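Local atomic coordinates of PKS (Streptomyces sp. CNQ431, PDB entry 5YDA), a protein that probably selects acyl building blocks and transfers them to a carrier protein, as the broadly selective acyltransferase domain of the splenocin polyketide synthase. Residues 145-150 with 217-222; 182-187 with 207-212; 304-309 with 348-353; 378-383 with 392-397. All coordinates share one frame; numbering follows the deposited sequence.

Contact 1: 145-150 with 217-222; sequences AAVLRP and EALPVV
V147 and L148 on helix 135-152 close over L219 on helix 215-231, a helix-to-helix packing within the alpha/beta acyltransferase fold. The two short segments run 9.0 Å apart at their axes with an angle of 44° between their directions, and V147, L148 and L219 fill the gap. The apolar contacts centre on L219, which divides its two methyls between neighbouring residues of the other helix. One methyl, CD1, meets V147 CG1 at 3.7 Å; that branch of the valine gets there by standing anti to the backbone N (chi1 168°), while CG2 lies beside the N. The other methyl, CD2, lies 4.1 Å from L148 CG, the branch point of that leucine, which is equally close to L219 CB. In both pairs the side chains cross at about a right angle. A leucine suits the centre because its fork can serve two partners at once. M173 of helix 169-188 backs L148, F176 and V177 of the same helix back L219, and the outer side is less covered, with V147 and P220 partly exposed. Backbone contributes in two ways. P220, whose nitrogen carries no hydrogen, kinks its helix where the segments come closest, L148 CA lying 6.3 Å from P220 CA. One leucine methyl also touches main chain: L148 CD2 rests 3.9 Å from L219 O.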
# COMPACT_ATOMS: atom_id res chain seq x y z
N ALA A 145 -2.89 -9.69 16.30
CA ALA A 145 -2.65 -11.12 16.48
C ALA A 145 -3.49 -11.69 17.63
O ALA A 145 -4.04 -12.80 17.52
CB ALA A 145 -1.15 -11.39 16.71
N ALA A 146 -3.61 -10.94 18.73
CA ALA A 146 -4.42 -11.42 19.85
C ALA A 146 -5.89 -11.49 19.47
O ALA A 146 -6.55 -12.49 19.76
CB ALA A 146 -4.23 -10.52 21.08
N VAL A 147 -6.41 -10.46 18.79
CA VAL A 147 -7.81 -10.49 18.38
C VAL A 147 -8.07 -11.66 17.44
O VAL A 147 -9.14 -12.27 17.50
CB VAL A 147 -8.21 -9.16 17.74
CG1 VAL A 147 -9.57 -9.28 17.05
CG2 VAL A 147 -8.24 -8.06 18.79
N LEU A 148 -7.09 -12.02 16.61
CA LEU A 148 -7.28 -12.99 15.52
C LEU A 148 -7.15 -14.45 15.95
O LEU A 148 -7.54 -15.33 15.18
CB LEU A 148 -6.24 -12.75 14.42
CG LEU A 148 -6.62 -12.19 13.07
CD1 LEU A 148 -5.38 -12.24 12.23
CD2 LEU A 148 -7.74 -12.98 12.40
N ARG A 149 -6.56 -14.72 17.11
CA ARG A 149 -6.28 -16.12 17.45
C ARG A 149 -7.49 -17.03 17.40
O ARG A 149 -7.36 -18.15 16.86
CB ARG A 149 -5.61 -16.19 18.83
CG ARG A 149 -5.01 -17.57 19.10
CD ARG A 149 -4.29 -17.64 20.44
NE ARG A 149 -3.12 -16.77 20.51
CZ ARG A 149 -1.87 -17.21 20.44
NH1 ARG A 149 -0.87 -16.34 20.53
NH2 ARG A 149 -1.60 -18.51 20.31
N PRO A 150 -8.67 -16.66 17.91
CA PRO A 150 -9.80 -17.60 17.82
C PRO A 150 -10.27 -17.86 16.39
O PRO A 150 -10.66 -19.00 16.07
CB PRO A 150 -10.90 -16.94 18.67
CG PRO A 150 -10.46 -15.52 18.85
CD PRO A 150 -8.98 -15.50 18.77
N GLU A 217 -13.47 -6.01 14.81
CA GLU A 217 -14.56 -6.76 14.21
C GLU A 217 -14.22 -7.22 12.79
O GLU A 217 -14.66 -8.30 12.38
CB GLU A 217 -15.84 -5.92 14.16
CG GLU A 217 -16.34 -5.41 15.51
CD GLU A 217 -17.68 -4.67 15.37
OE1 GLU A 217 -18.48 -4.72 16.34
OE2 GLU A 217 -17.93 -4.06 14.30
N ALA A 218 -13.44 -6.42 12.05
CA ALA A 218 -13.12 -6.76 10.66
C ALA A 218 -12.20 -7.98 10.58
O ALA A 218 -12.40 -8.85 9.72
CB ALA A 218 -12.48 -5.58 9.95
N LEU A 219 -11.22 -8.08 11.49
CA LEU A 219 -10.22 -9.15 11.43
C LEU A 219 -10.82 -10.55 11.22
O LEU A 219 -10.45 -11.21 10.25
CB LEU A 219 -9.35 -9.09 12.69
CG LEU A 219 -8.29 -7.98 12.75
CD1 LEU A 219 -7.76 -7.84 14.16
CD2 LEU A 219 -7.14 -8.29 11.78
N PRO A 220 -11.74 -11.04 12.06
CA PRO A 220 -12.27 -12.39 11.78
C PRO A 220 -13.10 -12.46 10.50
O PRO A 220 -13.13 -13.51 9.86
CB PRO A 220 -13.12 -12.72 13.03
CG PRO A 220 -13.44 -11.40 13.65
CD PRO A 220 -12.37 -10.42 13.24
N VAL A 221 -13.75 -11.37 10.10
CA VAL A 221 -14.59 -11.40 8.89
C VAL A 221 -13.72 -11.50 7.64
O VAL A 221 -13.99 -12.31 6.74
CB VAL A 221 -15.50 -10.16 8.84
CG1 VAL A 221 -16.19 -10.08 7.48
CG2 VAL A 221 -16.53 -10.20 9.96
N VAL A 222 -12.68 -10.68 7.57
CA VAL A 222 -11.70 -10.80 6.48
C VAL A 222 -11.13 -12.22 6.44
O VAL A 222 -10.97 -12.81 5.36
CB VAL A 222 -10.60 -9.74 6.64
CG1 VAL A 222 -9.47 -9.98 5.63
CG2 VAL A 222 -11.19 -8.34 6.48

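Contact 2: 182-187 with 207-212; sequences LARTLM and ACLAGV
A183 O accepts the amide of M187 N at 3.0 Å, and this helical bond sets A183 and M187 one turn apart on the same side of helix 169-188, where both point at L209 of helix 201-210. No hydrogen bond crosses between the segments; L209 carries the whole of its side of the contact. A183 CB touches both its methyls, CD2 at 3.6 Å and CD1 at 3.9 Å, and the small alanine lets the leucine fork come down close to the helix surface. L209 CD1 also lies 4.0 Å from R184 CD and 4.2 Å from M187 SD. R184 slides past L209 in the opposite direction; its chain, bent at chi2 and chi3 (-56° and -42°), brings CD to the leucine, with the guanidinium close to the same methyl at a slant. The flat guanidinium has M187 SD above one face, offset toward the rim, a soft polarisable neighbour for a partly exposed charge. Just past L209 the helix ends in a Schellman motif: G211, at positive phi (89°), sends its N to C208 O at 3.3 Å, while a weak bond joins V212 N to A207 O. Around the pair, Y180 of helix 169-188 also touches L209, T140 of helix 135-152 touches R184, and C208 turns to I215 on helix 215-231, so the contact lies buried among four packed helices.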
# COMPACT_ATOMS: atom_id res chain seq x y z
N LEU A 182 1.15 -0.61 9.22
CA LEU A 182 1.93 0.39 8.50
C LEU A 182 1.16 1.70 8.35
O LEU A 182 1.71 2.78 8.54
CB LEU A 182 2.34 -0.19 7.14
CG LEU A 182 3.38 0.52 6.28
CD1 LEU A 182 4.52 1.05 7.15
CD2 LEU A 182 3.89 -0.54 5.33
N ALA A 183 -0.12 1.62 8.00
CA ALA A 183 -0.91 2.85 7.93
C ALA A 183 -1.01 3.53 9.30
O ALA A 183 -0.85 4.76 9.39
CB ALA A 183 -2.30 2.55 7.37
N ARG A 184 -1.26 2.76 10.37
CA ARG A 184 -1.28 3.37 11.71
C ARG A 184 0.06 4.02 12.05
O ARG A 184 0.09 5.10 12.64
CB ARG A 184 -1.63 2.35 12.79
CG ARG A 184 -2.94 1.60 12.64
CD ARG A 184 -4.16 2.51 12.52
NE ARG A 184 -4.12 3.63 13.44
CZ ARG A 184 -5.05 4.57 13.50
NH1 ARG A 184 -4.92 5.58 14.35
NH2 ARG A 184 -6.12 4.50 12.71
N THR A 185 1.17 3.37 11.68
CA THR A 185 2.48 3.94 11.97
C THR A 185 2.67 5.28 11.27
O THR A 185 3.20 6.23 11.86
CB THR A 185 3.58 2.96 11.55
OG1 THR A 185 3.43 1.74 12.29
CG2 THR A 185 4.93 3.53 11.82
N LEU A 186 2.26 5.38 10.01
CA LEU A 186 2.39 6.66 9.31
C LEU A 186 1.48 7.72 9.91
O LEU A 186 1.86 8.89 10.02
CB LEU A 186 2.08 6.47 7.81
CG LEU A 186 3.25 5.87 7.02
CD1 LEU A 186 2.76 5.24 5.75
CD2 LEU A 186 4.20 6.97 6.70
N MET A 187 0.27 7.33 10.32
CA MET A 187 -0.66 8.30 10.88
C MET A 187 -0.15 8.85 12.21
O MET A 187 -0.26 10.05 12.47
CB MET A 187 -2.04 7.66 11.04
CG MET A 187 -2.73 7.37 9.69
SD MET A 187 -4.13 6.22 9.84
CE MET A 187 -5.53 7.34 9.83
N ALA A 207 -11.42 0.48 4.59
CA ALA A 207 -12.62 0.71 5.37
C ALA A 207 -12.29 0.81 6.86
O ALA A 207 -12.88 1.64 7.56
CB ALA A 207 -13.64 -0.40 5.10
N CYS A 208 -11.34 -0.01 7.35
CA CYS A 208 -10.94 0.12 8.74
C CYS A 208 -10.26 1.45 9.00
O CYS A 208 -10.51 2.11 10.02
CB CYS A 208 -10.01 -1.02 9.15
SG CYS A 208 -10.81 -2.60 9.18
N LEU A 209 -9.38 1.87 8.08
CA LEU A 209 -8.69 3.13 8.27
C LEU A 209 -9.65 4.31 8.21
O LEU A 209 -9.44 5.31 8.88
CB LEU A 209 -7.60 3.30 7.22
CG LEU A 209 -6.14 2.89 7.45
CD1 LEU A 209 -5.85 2.46 8.88
CD2 LEU A 209 -5.72 1.83 6.44
N ALA A 210 -10.71 4.20 7.39
CA ALA A 210 -11.68 5.27 7.21
C ALA A 210 -12.72 5.33 8.32
O ALA A 210 -13.52 6.27 8.33
CB ALA A 210 -12.41 5.12 5.87
N GLY A 211 -12.73 4.37 9.24
CA GLY A 211 -13.73 4.32 10.28
C GLY A 211 -14.99 3.55 9.92
O GLY A 211 -15.86 3.37 10.78
N VAL A 212 -15.10 3.10 8.67
CA VAL A 212 -16.28 2.34 8.25
C VAL A 212 -16.43 1.08 9.08
O VAL A 212 -17.54 0.70 9.47
CB VAL A 212 -16.18 2.02 6.75
CG1 VAL A 212 -17.33 1.12 6.32
CG2 VAL A 212 -16.18 3.31 5.96

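Contact 3: 304-309 with 348-353; sequences PILESF and HTRRTV
L306 and R350 meet at a slant, the leucine fork pressing on the aliphatic root of the arginine and not on its charged end. L306 CD1 lies 4.0 Å from R350 CB and 4.1 Å from R350 CD, so one methyl is set against a length of chain, while L306 CD2 lies 4.3 Å from T349 CG2. With its CG turned opposite the main-chain nitrogen (chi1 172°) and a bend at chi2 (63°), R350 carries its guanidinium away from the leucine, and its NE pairs with D303 in a salt bridge. An arginine suits this partly exposed place because it offers both methylene surface and an ionic end. One turn on from L306, F309 meets T349 in a second oblique pair, F309 CE2 standing 3.8 Å from T349 OG1. The polar partner of that hydroxyl is R225 NE, to which it is hydrogen-bonded, and R225 itself also touches F309. The threonine thus turns a methyl to L306 and an oxygen to R225, while the phenylalanine is buried against V221, R225 and L228 of helix 215-231 and Y204 of helix 201-210. The whole joins the first turn of helix 306-313 to the last of helix 342-350, and the T349 side chain comes close to the GxSxG turn but makes no contact with it, a pattern consistent with the nucleophile elbow that acyltransferases of this fold carry.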
# COMPACT_ATOMS: atom_id res chain seq x y z
N PRO A 304 -22.10 -19.41 -4.84
CA PRO A 304 -22.60 -20.24 -3.73
C PRO A 304 -22.26 -19.73 -2.32
O PRO A 304 -22.95 -20.13 -1.38
CB PRO A 304 -21.96 -21.61 -3.99
CG PRO A 304 -21.69 -21.63 -5.47
CD PRO A 304 -21.30 -20.21 -5.80
N ILE A 305 -21.24 -18.89 -2.13
CA ILE A 305 -20.86 -18.46 -0.77
C ILE A 305 -21.25 -17.03 -0.47
O ILE A 305 -20.94 -16.55 0.63
CB ILE A 305 -19.37 -18.69 -0.48
CG1 ILE A 305 -18.47 -18.03 -1.54
CG2 ILE A 305 -19.07 -20.18 -0.42
CD1 ILE A 305 -18.31 -16.48 -1.44
N LEU A 306 -21.92 -16.33 -1.39
CA LEU A 306 -22.21 -14.92 -1.16
C LEU A 306 -23.13 -14.72 0.05
O LEU A 306 -22.88 -13.85 0.90
CB LEU A 306 -22.84 -14.30 -2.41
CG LEU A 306 -21.90 -14.13 -3.62
CD1 LEU A 306 -22.62 -13.43 -4.76
CD2 LEU A 306 -20.64 -13.36 -3.22
N GLU A 307 -24.20 -15.51 0.13
CA GLU A 307 -25.15 -15.34 1.23
C GLU A 307 -24.53 -15.72 2.56
O GLU A 307 -24.65 -14.99 3.55
CB GLU A 307 -26.43 -16.14 0.96
CG GLU A 307 -27.39 -15.47 -0.02
CD GLU A 307 -28.17 -14.33 0.62
OE1 GLU A 307 -29.41 -14.40 0.66
OE2 GLU A 307 -27.57 -13.35 1.08
N SER A 308 -23.81 -16.83 2.59
CA SER A 308 -23.07 -17.18 3.79
C SER A 308 -22.10 -16.07 4.19
O SER A 308 -21.90 -15.79 5.38
CB SER A 308 -22.31 -18.48 3.58
OG SER A 308 -21.36 -18.59 4.62
N PHE A 309 -21.46 -15.43 3.20
CA PHE A 309 -20.53 -14.38 3.57
C PHE A 309 -21.27 -13.16 4.10
O PHE A 309 -20.74 -12.44 4.96
CB PHE A 309 -19.64 -14.01 2.39
CG PHE A 309 -18.68 -12.90 2.69
CD1 PHE A 309 -17.79 -13.01 3.74
CD2 PHE A 309 -18.68 -11.74 1.95
CE1 PHE A 309 -16.92 -12.00 4.04
CE2 PHE A 309 -17.80 -10.72 2.23
CZ PHE A 309 -16.92 -10.85 3.28
N HIS A 348 -19.26 -5.97 -3.57
CA HIS A 348 -17.84 -5.70 -3.71
C HIS A 348 -17.06 -6.98 -3.98
O HIS A 348 -16.16 -7.00 -4.83
CB HIS A 348 -17.31 -5.01 -2.45
CG HIS A 348 -15.83 -4.85 -2.45
ND1 HIS A 348 -14.99 -5.72 -1.79
CD2 HIS A 348 -15.03 -3.95 -3.07
CE1 HIS A 348 -13.73 -5.36 -1.99
NE2 HIS A 348 -13.73 -4.28 -2.76
N THR A 349 -17.42 -8.07 -3.30
CA THR A 349 -16.73 -9.35 -3.44
C THR A 349 -17.12 -10.08 -4.72
O THR A 349 -16.31 -10.84 -5.27
CB THR A 349 -17.01 -10.21 -2.19
OG1 THR A 349 -16.22 -9.71 -1.10
CG2 THR A 349 -16.72 -11.71 -2.41
N ARG A 350 -18.33 -9.85 -5.23
CA ARG A 350 -18.76 -10.53 -6.45
C ARG A 350 -18.34 -9.80 -7.72
O ARG A 350 -18.06 -10.44 -8.74
CB ARG A 350 -20.29 -10.70 -6.43
CG ARG A 350 -20.89 -11.22 -7.72
CD ARG A 350 -20.40 -12.61 -8.05
NE ARG A 350 -20.92 -13.09 -9.33
CZ ARG A 350 -20.48 -12.68 -10.52
NH1 ARG A 350 -19.51 -11.78 -10.63
NH2 ARG A 350 -21.03 -13.18 -11.62
N ARG A 351 -18.28 -8.48 -7.68
CA ARG A 351 -18.22 -7.67 -8.89
C ARG A 351 -16.80 -7.22 -9.21
O ARG A 351 -15.88 -7.27 -8.38
CB ARG A 351 -19.15 -6.46 -8.77
CG ARG A 351 -20.63 -6.88 -8.88
CD ARG A 351 -21.60 -5.73 -8.74
NE ARG A 351 -21.31 -4.61 -9.64
CZ ARG A 351 -21.95 -3.44 -9.57
NH1 ARG A 351 -22.90 -3.26 -8.66
NH2 ARG A 351 -21.64 -2.45 -10.41
N THR A 352 -16.64 -6.80 -10.46
CA THR A 352 -15.36 -6.36 -10.98
C THR A 352 -14.73 -5.30 -10.08
O THR A 352 -15.40 -4.35 -9.65
CB THR A 352 -15.56 -5.82 -12.39
OG1 THR A 352 -16.21 -6.82 -13.20
CG2 THR A 352 -14.20 -5.43 -13.03
N VAL A 353 -13.45 -5.48 -9.79
CA VAL A 353 -12.66 -4.43 -9.15
C VAL A 353 -12.37 -3.35 -10.19
O VAL A 353 -11.53 -3.53 -11.08
CB VAL A 353 -11.37 -4.99 -8.53
CG1 VAL A 353 -10.55 -3.90 -7.91
CG2 VAL A 353 -11.71 -6.04 -7.46

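Contact 4: 378-383 with 392-397; sequences SLTKLA and PVTVTT
T380 and T394 meet methyl against hydroxyl: T380 CG2 lies 3.4 Å from T394 OG1 and 3.6 Å from T394 CB. The two side chains lie at a slant, and the methyl reaches the strand because it points away from its own amide nitrogen, leaving OG1 beside that N (chi1 -63°). On the strand side, T394 turns its OG1 between its own N and carbonyl carbon (chi1 65°), which leaves its CG2 also near the helix, 3.9 Å from T380 CG2. Threonine at 380 offers a methyl for packing and an oxygen for bonding; at 394 it is compact, and its branching at CB suits a strand. At the edge, T380 OG1 and T396 OG1 approach to 4.3 Å without bonding. In the next shell E372, on strand 369-372, positions the helix with both oxygens: OE1 is hydrogen-bonded to T380 OG1, and OE2 takes L379 N in the first turn of the helix. R417 of helix 407-420 bonds to T394 O, while T396 OG1 has a weak bond to G376 O. Strand 369-372, helix 378-387 and strand 394-395 form a beta-alpha-beta crossover joining parallel neighbours at one border of the central sheet. The chemistry is thus divided: dispersion between small groups seals helix to strand, and the polar bond of T380, made to E372 in the adjoining strand, would restrain its side chain and keep the methyl facing T394.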
# COMPACT_ATOMS: atom_id res chain seq x y z
N SER A 378 3.09 -2.48 -6.57
CA SER A 378 2.19 -2.97 -7.60
C SER A 378 1.07 -1.97 -7.90
O SER A 378 0.69 -1.79 -9.06
CB SER A 378 1.63 -4.34 -7.20
OG SER A 378 0.82 -4.23 -6.03
N LEU A 379 0.51 -1.31 -6.88
CA LEU A 379 -0.54 -0.33 -7.17
C LEU A 379 0.02 0.97 -7.71
O LEU A 379 -0.65 1.67 -8.49
CB LEU A 379 -1.38 -0.03 -5.92
CG LEU A 379 -2.13 -1.20 -5.28
CD1 LEU A 379 -3.10 -0.68 -4.21
CD2 LEU A 379 -2.85 -2.05 -6.32
N THR A 380 1.26 1.31 -7.32
CA THR A 380 1.94 2.48 -7.85
C THR A 380 2.12 2.39 -9.37
O THR A 380 1.90 3.38 -10.08
CB THR A 380 3.29 2.63 -7.15
OG1 THR A 380 3.06 2.85 -5.75
CG2 THR A 380 4.12 3.78 -7.72
N LYS A 381 2.49 1.21 -9.88
CA LYS A 381 2.62 1.04 -11.33
C LYS A 381 1.28 1.20 -12.03
O LYS A 381 1.20 1.83 -13.09
CB LYS A 381 3.22 -0.33 -11.67
CG LYS A 381 4.70 -0.53 -11.36
CD LYS A 381 4.97 -2.03 -11.24
CE LYS A 381 6.21 -2.50 -11.97
NZ LYS A 381 7.49 -2.18 -11.30
N LEU A 382 0.22 0.61 -11.47
CA LEU A 382 -1.11 0.78 -12.06
C LEU A 382 -1.51 2.25 -12.09
O LEU A 382 -2.07 2.73 -13.09
CB LEU A 382 -2.15 -0.04 -11.28
CG LEU A 382 -1.90 -1.55 -11.14
CD1 LEU A 382 -2.92 -2.17 -10.14
CD2 LEU A 382 -1.93 -2.26 -12.53
N ALA A 383 -1.22 2.98 -11.01
CA ALA A 383 -1.56 4.40 -10.96
C ALA A 383 -0.77 5.20 -11.98
O ALA A 383 -1.33 6.08 -12.65
CB ALA A 383 -1.32 4.95 -9.54
N PRO A 392 1.79 12.29 -11.46
CA PRO A 392 1.54 11.99 -10.05
C PRO A 392 2.86 11.84 -9.30
O PRO A 392 3.86 11.40 -9.86
CB PRO A 392 0.77 10.66 -10.09
CG PRO A 392 1.38 9.98 -11.25
CD PRO A 392 1.61 11.08 -12.29
N VAL A 393 2.86 12.26 -8.04
CA VAL A 393 3.95 11.95 -7.13
C VAL A 393 3.56 10.70 -6.36
O VAL A 393 2.47 10.64 -5.78
CB VAL A 393 4.25 13.11 -6.17
CG1 VAL A 393 5.41 12.76 -5.23
CG2 VAL A 393 4.55 14.37 -6.94
N THR A 394 4.41 9.68 -6.40
CA THR A 394 4.12 8.43 -5.75
C THR A 394 5.21 8.15 -4.74
O THR A 394 6.36 8.59 -4.90
CB THR A 394 3.99 7.24 -6.75
OG1 THR A 394 5.25 6.98 -7.38
CG2 THR A 394 2.93 7.54 -7.80
N VAL A 395 4.83 7.48 -3.67
CA VAL A 395 5.72 7.18 -2.57
C VAL A 395 5.52 5.72 -2.21
O VAL A 395 4.38 5.26 -2.07
CB VAL A 395 5.47 8.05 -1.33
CG1 VAL A 395 6.31 7.55 -0.15
CG2 VAL A 395 5.75 9.51 -1.64
N THR A 396 6.61 5.02 -2.06
CA THR A 396 6.59 3.62 -1.72
C THR A 396 7.08 3.46 -0.29
O THR A 396 7.88 4.25 0.21
CB THR A 396 7.41 2.85 -2.76
OG1 THR A 396 6.55 1.91 -3.41
CG2 THR A 396 8.60 2.17 -2.17
N THR A 397 6.60 2.43 0.37
CA THR A 397 6.61 2.41 1.82
C THR A 397 7.16 1.11 2.41
O THR A 397 7.62 1.12 3.56
CB THR A 397 5.17 2.71 2.28
OG1 THR A 397 5.11 3.90 3.07
CG2 THR A 397 4.50 1.58 2.93

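Overall arrangement
Contacts 2 and 4 belong to the core, their centres about 11 and 9 Å from the centre of the chain, whereas the centres of contacts 1 and 3 lie about 20 and 23 Å from it and both are only partly buried. Helix 201-210 of contact 2 leads into helix 215-231 of contact 1, and the two touch where A218 CB meets C208 SG at 3.5 Å. V221 O, 4.0 Å from F309 CE1, links contacts 1 and 3. L186 CD1, 3.8 Å from T397 OG1, ties contact 2 to contact 4. Contact 1 has aliphatic side-chain pairs; contacts 2 and 3 use methylenes of partly exposed arginines, contact 3 adding a hydroxyl against a ring; contact 4 relies on compact threonines.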